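Local coordinates for protein SnoK (PDB 5EPA) that probably acts as a non-heme iron, 2-oxoglutarate-dependent carbocyclase in the biosynthesis of the polyketide nogalamycin, at residues 129-134 with 186-191; 193-198 with 219-224. All coordinates share one frame; numbering follows the deposited sequence.

Interaction 1: residues 129-134 with 186-191; sequences PTLVHD and AEFRDL. With FE (Fe (III) ion), chain G; AKG (2-oxoglutaric acid), chain H.
V132 and L191 meet through single methyl groups, V132 CG2 to L191 CD2 at 3.8 Å, and the side chains cross at about a right angle. Beside them L131 CD2 approaches the F188 ring obliquely, 4.3 Å from F188 CE1. No hydrogen bond joins 129-134 to 186-191. The contact is apolar and small, with about 139 Å² buried over both sides.

Some polar bonds close within a segment. H133 ND1 donates to L131 O at 2.9 Å. That oxygen lies in the imidazole ring plane and the bond is nearly straight (165°), which fixes the rotation of the ring. R189 NH1 reaches back to two carbonyl oxygens, A186 O and F188 O.

The metal side belongs to 129-134. H133 CG sits between the backbone N and the carbonyl carbon (chi1 63°), which carries the ring away from the loop and puts H133 NE2 2.1 Å from the iron. T130 OG1 donates to AKG O4 at 2.8 Å and thereby holds one carboxylate of 2-oxoglutarate. R233 and W151 also bind this cosubstrate.

Strand 130-133 is an outer strand of the four-stranded antiparallel sheet and pairs with strand 222-224. F188 of the loop before helix 191-194, and L191 at the start of that helix, lie against L131 and V132 near the surface. V221 and Y198 touch both V132 and L191.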
loop_
_atom_site.group_PDB
_atom_site.type_symbol
_atom_site.label_atom_id
_atom_site.label_comp_id
_atom_site.label_asym_id
_atom_site.label_seq_id
_atom_site.Cartn_x
_atom_site.Cartn_y
_atom_site.Cartn_z
ATOM N N PRO A 129 8.418 -8.908 -11.314
ATOM C CA PRO A 129 8.335 -8.579 -9.905
ATOM C C PRO A 129 8.145 -7.086 -9.730
ATOM O O PRO A 129 8.586 -6.307 -10.568
ATOM C CB PRO A 129 9.746 -8.968 -9.357
ATOM C CG PRO A 129 10.310 -9.908 -10.349
ATOM C CD PRO A 129 9.732 -9.487 -11.669
ATOM N N THR A 130 7.503 -6.695 -8.641
ATOM C CA THR A 130 7.436 -5.287 -8.261
ATOM C C THR A 130 8.758 -4.925 -7.563
ATOM O O THR A 130 9.094 -5.461 -6.511
ATOM C CB THR A 130 6.285 -5.001 -7.313
ATOM O OG1 THR A 130 5.054 -5.440 -7.891
ATOM C CG2 THR A 130 6.201 -3.520 -7.046
ATOM N N LEU A 131 9.487 -4.013 -8.164
ATOM C CA LEU A 131 10.794 -3.640 -7.705
ATOM C C LEU A 131 10.746 -3.116 -6.270
ATOM O O LEU A 131 9.883 -2.333 -5.880
ATOM C CB LEU A 131 11.400 -2.602 -8.660
ATOM C CG LEU A 131 12.867 -2.143 -8.395
ATOM C CD1 LEU A 131 13.889 -3.242 -8.622
ATOM C CD2 LEU A 131 13.181 -0.941 -9.278
ATOM N N VAL A 132 11.736 -3.544 -5.501
ATOM C CA VAL A 132 11.877 -3.154 -4.099
ATOM C C VAL A 132 11.884 -1.621 -3.908
ATOM O O VAL A 132 12.498 -0.895 -4.673
ATOM C CB VAL A 132 13.164 -3.781 -3.479
ATOM C CG1 VAL A 132 14.423 -3.243 -4.164
ATOM C CG2 VAL A 132 13.253 -3.525 -1.983
ATOM N N HIS A 133 11.226 -1.168 -2.841
ATOM C CA HIS A 133 11.162 0.258 -2.508
ATOM C C HIS A 133 10.596 0.458 -1.130
ATOM O O HIS A 133 10.134 -0.492 -0.511
ATOM C CB HIS A 133 10.254 1.000 -3.533
ATOM C CG HIS A 133 8.818 0.540 -3.517
ATOM N ND1 HIS A 133 8.409 -0.642 -4.092
ATOM C CD2 HIS A 133 7.701 1.097 -2.971
ATOM C CE1 HIS A 133 7.103 -0.794 -3.897
ATOM N NE2 HIS A 133 6.639 0.229 -3.177
ATOM N N ASP A 134 10.606 1.696 -0.653
ATOM C CA ASP A 134 9.725 2.091 0.433
ATOM C C ASP A 134 8.741 3.116 -0.129
ATOM O O ASP A 134 8.924 3.618 -1.229
ATOM C CB ASP A 134 10.451 2.627 1.642
ATOM C CG ASP A 134 11.204 3.960 1.385
ATOM O OD1 ASP A 134 10.682 4.856 0.686
ATOM O OD2 ASP A 134 12.332 4.098 1.936
ATOM N N ALA A 186 15.031 11.138 -12.053
ATOM C CA ALA A 186 16.471 11.139 -12.110
ATOM C C ALA A 186 17.144 10.882 -10.740
ATOM O O ALA A 186 18.335 10.573 -10.704
ATOM C CB ALA A 186 16.962 12.454 -12.638
ATOM N N GLU A 187 16.399 11.047 -9.645
ATOM C CA GLU A 187 16.918 10.833 -8.312
ATOM C C GLU A 187 16.911 9.353 -7.892
ATOM O O GLU A 187 17.398 9.025 -6.811
ATOM C CB GLU A 187 16.150 11.642 -7.281
ATOM C CG GLU A 187 16.539 13.110 -7.255
ATOM C CD GLU A 187 15.596 13.967 -6.395
ATOM O OE1 GLU A 187 15.130 13.515 -5.336
ATOM O OE2 GLU A 187 15.302 15.107 -6.787
ATOM N N PHE A 188 16.395 8.478 -8.758
ATOM C CA PHE A 188 16.354 7.083 -8.483
ATOM C C PHE A 188 17.757 6.578 -8.225
ATOM O O PHE A 188 18.702 6.875 -8.964
ATOM C CB PHE A 188 15.739 6.308 -9.637
ATOM C CG PHE A 188 15.883 4.823 -9.488
ATOM C CD1 PHE A 188 15.015 4.108 -8.662
ATOM C CD2 PHE A 188 16.969 4.144 -10.081
ATOM C CE1 PHE A 188 15.202 2.736 -8.468
ATOM C CE2 PHE A 188 17.138 2.764 -9.902
ATOM C CZ PHE A 188 16.261 2.061 -9.094
ATOM N N ARG A 189 17.867 5.809 -7.150
ATOM C CA ARG A 189 19.113 5.086 -6.796
ATOM C C ARG A 189 18.783 3.611 -6.412
ATOM O O ARG A 189 17.724 3.334 -5.824
ATOM C CB ARG A 189 19.830 5.756 -5.622
ATOM C CG ARG A 189 20.280 7.221 -5.773
ATOM C CD ARG A 189 21.335 7.380 -6.850
ATOM N NE ARG A 189 21.756 8.802 -7.103
ATOM C CZ ARG A 189 21.196 9.630 -8.014
ATOM N NH1 ARG A 189 20.192 9.217 -8.808
ATOM N NH2 ARG A 189 21.644 10.882 -8.146
ATOM N N ASP A 190 19.674 2.681 -6.801
ATOM C CA ASP A 190 19.550 1.296 -6.378
ATOM C C ASP A 190 19.541 1.272 -4.873
ATOM O O ASP A 190 20.273 2.002 -4.209
ATOM C CB ASP A 190 20.692 0.446 -6.926
ATOM C CG ASP A 190 20.627 0.292 -8.450
ATOM O OD1 ASP A 190 19.503 0.200 -9.011
ATOM O OD2 ASP A 190 21.702 0.279 -9.090
ATOM N N LEU A 191 18.690 0.443 -4.311
ATOM C CA LEU A 191 18.585 0.420 -2.858
ATOM C C LEU A 191 19.911 0.068 -2.156
ATOM O O LEU A 191 20.220 0.616 -1.094
ATOM C CB LEU A 191 17.456 -0.501 -2.419
ATOM C CG LEU A 191 17.200 -0.480 -0.917
ATOM C CD1 LEU A 191 16.847 0.927 -0.409
ATOM C CD2 LEU A 191 16.073 -1.428 -0.581
HETATM FE FE FE G . 4.833 0.216 -2.084
HETATM C C1 AKG H . 2.378 -1.092 -1.907
HETATM O O1 AKG H . 1.219 -1.422 -1.549
HETATM O O2 AKG H . 3.068 -0.156 -1.423
HETATM C C2 AKG H . 3.024 -1.808 -3.004
HETATM O O5 AKG H . 4.151 -1.411 -3.263
HETATM C C3 AKG H . 2.327 -2.934 -3.725
HETATM C C4 AKG H . 3.012 -3.466 -4.987
HETATM C C5 AKG H . 2.218 -4.653 -5.567
HETATM O O3 AKG H . 0.979 -4.812 -5.323
HETATM O O4 AKG H . 2.787 -5.475 -6.290
HETATM O O HOH W 1 3.898 1.545 -3.512
#

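Interaction 2: residues 193-198 with 219-224; sequences DVWPDY and RTVHMA. With FE (Fe (III) ion), chain G; AKG (2-oxoglutaric acid), chain H.
Across the contact Y198 OH, a polar group, meets the end of a methionine: M223 CE is 3.9 Å away, with M223 SD slightly farther. The two side chains come from opposite directions. The contact lies on the cupin-type double-stranded beta-helix of the PhyH family, where 219-224 ends in strand 222-224 of the four-stranded sheet. It is packing without any hydrogen bond between the segments.

V221 is the other meeting point, and its two methyls have different partners. V221 CG2 touches W195 CZ3 at 3.9 Å, and V221 CG1 faces Y198 CE1 at 4.3 Å. Both rings are met obliquely. W195 and Y198 are brought together by a type I beta turn just after helix 191-194, closed by Y198 N to W195 O. In both residues CG is anti to the backbone N (chi1 -172° in W195, 168° in Y198), which sets both rings against V221. Y198 N also lies over one face of the indole, offset toward the rim. R173 makes a cation-pi contact with W195.

H222 points away from this packing, into the metal site. H222 NE2 binds the iron at 2.1 Å; H133 and D135 are the other protein ligands. A224 CB approaches 2-oxoglutarate, 3.5 Å from AKG O4. The rotation of the H222 ring is set from behind: H222 ND1 donates to T220 O at 2.9 Å, and that oxygen lies 1° out of the ring plane.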
loop_
_atom_site.group_PDB
_atom_site.type_symbol
_atom_site.label_atom_id
_atom_site.label_comp_id
_atom_site.label_asym_id
_atom_site.label_seq_id
_atom_site.Cartn_x
_atom_site.Cartn_y
_atom_site.Cartn_z
ATOM N N ASP A 193 22.788 1.049 -2.995
ATOM C CA ASP A 193 23.629 2.282 -2.939
ATOM C C ASP A 193 23.174 3.233 -1.822
ATOM O O ASP A 193 23.975 3.805 -1.123
ATOM C CB ASP A 193 23.615 3.008 -4.281
ATOM C CG ASP A 193 24.352 2.227 -5.383
ATOM O OD1 ASP A 193 25.389 1.590 -5.110
ATOM O OD2 ASP A 193 23.896 2.223 -6.538
ATOM N N VAL A 194 21.854 3.323 -1.646
ATOM C CA VAL A 194 21.246 4.066 -0.548
ATOM C C VAL A 194 21.491 3.409 0.817
ATOM O O VAL A 194 21.892 4.061 1.771
ATOM C CB VAL A 194 19.734 4.121 -0.727
ATOM C CG1 VAL A 194 19.102 4.835 0.449
ATOM C CG2 VAL A 194 19.338 4.808 -2.034
ATOM N N TRP A 195 21.224 2.109 0.895
ATOM C CA TRP A 195 21.342 1.304 2.116
ATOM C C TRP A 195 22.337 0.144 1.932
ATOM O O TRP A 195 21.948 -0.924 1.538
ATOM C CB TRP A 195 19.972 0.733 2.457
ATOM C CG TRP A 195 19.863 0.033 3.764
ATOM C CD1 TRP A 195 20.717 0.120 4.819
ATOM C CD2 TRP A 195 18.828 -0.854 4.163
ATOM N NE1 TRP A 195 20.270 -0.643 5.850
ATOM C CE2 TRP A 195 19.112 -1.259 5.476
ATOM C CE3 TRP A 195 17.683 -1.356 3.533
ATOM C CZ2 TRP A 195 18.293 -2.121 6.187
ATOM C CZ3 TRP A 195 16.866 -2.220 4.237
ATOM C CH2 TRP A 195 17.189 -2.603 5.556
ATOM N N PRO A 196 23.626 0.383 2.173
ATOM C CA PRO A 196 24.643 -0.629 1.824
ATOM C C PRO A 196 24.397 -2.018 2.394
ATOM O O PRO A 196 24.759 -3.012 1.774
ATOM C CB PRO A 196 25.921 -0.049 2.409
ATOM C CG PRO A 196 25.694 1.422 2.338
ATOM C CD PRO A 196 24.234 1.642 2.613
ATOM N N ASP A 197 23.771 -2.085 3.547
ATOM C CA ASP A 197 23.517 -3.371 4.186
ATOM C C ASP A 197 22.258 -4.097 3.663
ATOM O O ASP A 197 21.987 -5.230 4.075
ATOM C CB ASP A 197 23.415 -3.160 5.682
ATOM C CG ASP A 197 23.900 -4.350 6.472
ATOM O OD1 ASP A 197 25.066 -4.772 6.305
ATOM O OD2 ASP A 197 23.072 -4.893 7.257
ATOM N N TYR A 198 21.509 -3.461 2.758
ATOM C CA TYR A 198 20.284 -4.059 2.200
ATOM C C TYR A 198 20.450 -5.512 1.769
ATOM O O TYR A 198 19.664 -6.356 2.150
ATOM C CB TYR A 198 19.700 -3.230 1.023
ATOM C CG TYR A 198 18.614 -3.951 0.238
ATOM C CD1 TYR A 198 17.465 -4.401 0.868
ATOM C CD2 TYR A 198 18.749 -4.213 -1.110
ATOM C CE1 TYR A 198 16.508 -5.123 0.183
ATOM C CE2 TYR A 198 17.802 -4.945 -1.800
ATOM C CZ TYR A 198 16.683 -5.404 -1.149
ATOM O OH TYR A 198 15.674 -6.074 -1.844
ATOM N N ARG A 219 8.059 3.498 5.679
ATOM C CA ARG A 219 9.512 3.267 5.597
ATOM C C ARG A 219 9.917 1.833 5.505
ATOM O O ARG A 219 11.112 1.541 5.376
ATOM C CB ARG A 219 10.214 3.884 6.790
ATOM C CG ARG A 219 10.304 5.371 6.654
ATOM C CD ARG A 219 11.000 5.965 7.840
ATOM N NE ARG A 219 10.789 7.394 7.831
ATOM C CZ ARG A 219 11.331 8.225 8.701
ATOM N NH1 ARG A 219 12.121 7.770 9.638
ATOM N NH2 ARG A 219 11.062 9.507 8.626
ATOM N N THR A 220 8.955 0.923 5.610
ATOM C CA THR A 220 9.251 -0.491 5.497
ATOM C C THR A 220 9.613 -0.799 4.042
ATOM O O THR A 220 8.845 -0.502 3.119
ATOM C CB THR A 220 8.082 -1.352 5.943
ATOM O OG1 THR A 220 7.805 -1.067 7.311
ATOM C CG2 THR A 220 8.418 -2.852 5.787
ATOM N N VAL A 221 10.792 -1.373 3.852
ATOM C CA VAL A 221 11.225 -1.800 2.546
ATOM C C VAL A 221 10.400 -3.027 2.153
ATOM O O VAL A 221 10.321 -4.004 2.913
ATOM C CB VAL A 221 12.734 -2.087 2.522
ATOM C CG1 VAL A 221 13.181 -2.651 1.195
ATOM C CG2 VAL A 221 13.491 -0.806 2.773
ATOM N N HIS A 222 9.854 -2.998 0.948
ATOM C CA HIS A 222 9.073 -4.100 0.468
ATOM C C HIS A 222 9.149 -4.271 -1.042
ATOM O O HIS A 222 9.655 -3.430 -1.778
ATOM C CB HIS A 222 7.618 -3.913 0.911
ATOM C CG HIS A 222 6.964 -2.670 0.376
ATOM N ND1 HIS A 222 7.208 -1.428 0.912
ATOM C CD2 HIS A 222 6.070 -2.473 -0.630
ATOM C CE1 HIS A 222 6.497 -0.515 0.254
ATOM N NE2 HIS A 222 5.807 -1.113 -0.717
ATOM N N MET A 223 8.582 -5.367 -1.508
ATOM C CA MET A 223 8.631 -5.724 -2.909
ATOM C C MET A 223 7.516 -6.737 -3.199
ATOM O O MET A 223 6.812 -7.129 -2.288
ATOM C CB MET A 223 10.033 -6.278 -3.226
ATOM C CG MET A 223 10.279 -7.680 -2.680
ATOM S SD MET A 223 12.015 -7.968 -2.297
ATOM C CE MET A 223 12.109 -7.132 -0.704
ATOM N N ALA A 224 7.382 -7.186 -4.444
ATOM C CA ALA A 224 6.472 -8.296 -4.749
ATOM C C ALA A 224 6.980 -9.211 -5.839
ATOM O O ALA A 224 7.683 -8.787 -6.720
ATOM C CB ALA A 224 5.099 -7.769 -5.137
HETATM FE FE FE G . 4.833 0.216 -2.084
HETATM C C1 AKG H . 2.378 -1.092 -1.907
HETATM O O1 AKG H . 1.219 -1.422 -1.549
HETATM O O2 AKG H . 3.068 -0.156 -1.423
HETATM C C2 AKG H . 3.024 -1.808 -3.004
HETATM O O5 AKG H . 4.151 -1.411 -3.263
HETATM C C3 AKG H . 2.327 -2.934 -3.725
HETATM C C4 AKG H . 3.012 -3.466 -4.987
HETATM C C5 AKG H . 2.218 -4.653 -5.567
HETATM O O3 AKG H . 0.979 -4.812 -5.323
HETATM O O4 AKG H . 2.787 -5.475 -6.290
HETATM O O HOH W 1 3.898 1.545 -3.512
#

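Interactions 1 and 2 have centres about 8 Å apart and meet on neighbouring antiparallel strands. T130 N to A224 O (2.8 Å) and H133 O to H222 N (2.9 Å) are probable hydrogen bonds between them. On the outer face V132 CG2 lies 3.3 Å from V221 CG1, a tight approach for two methyls. The outer segments, 186-191 and 193-198, flank and share the short helix 191-194 and pack on the same side, against V132 and V221. On the inner side H133 and H222 supply two iron ligands, and D135 completes the two-histidine, one-carboxylate facial triad. AKG O2 (1.9 Å), AKG O5 (2.1 Å) and a water fill the other positions on the iron.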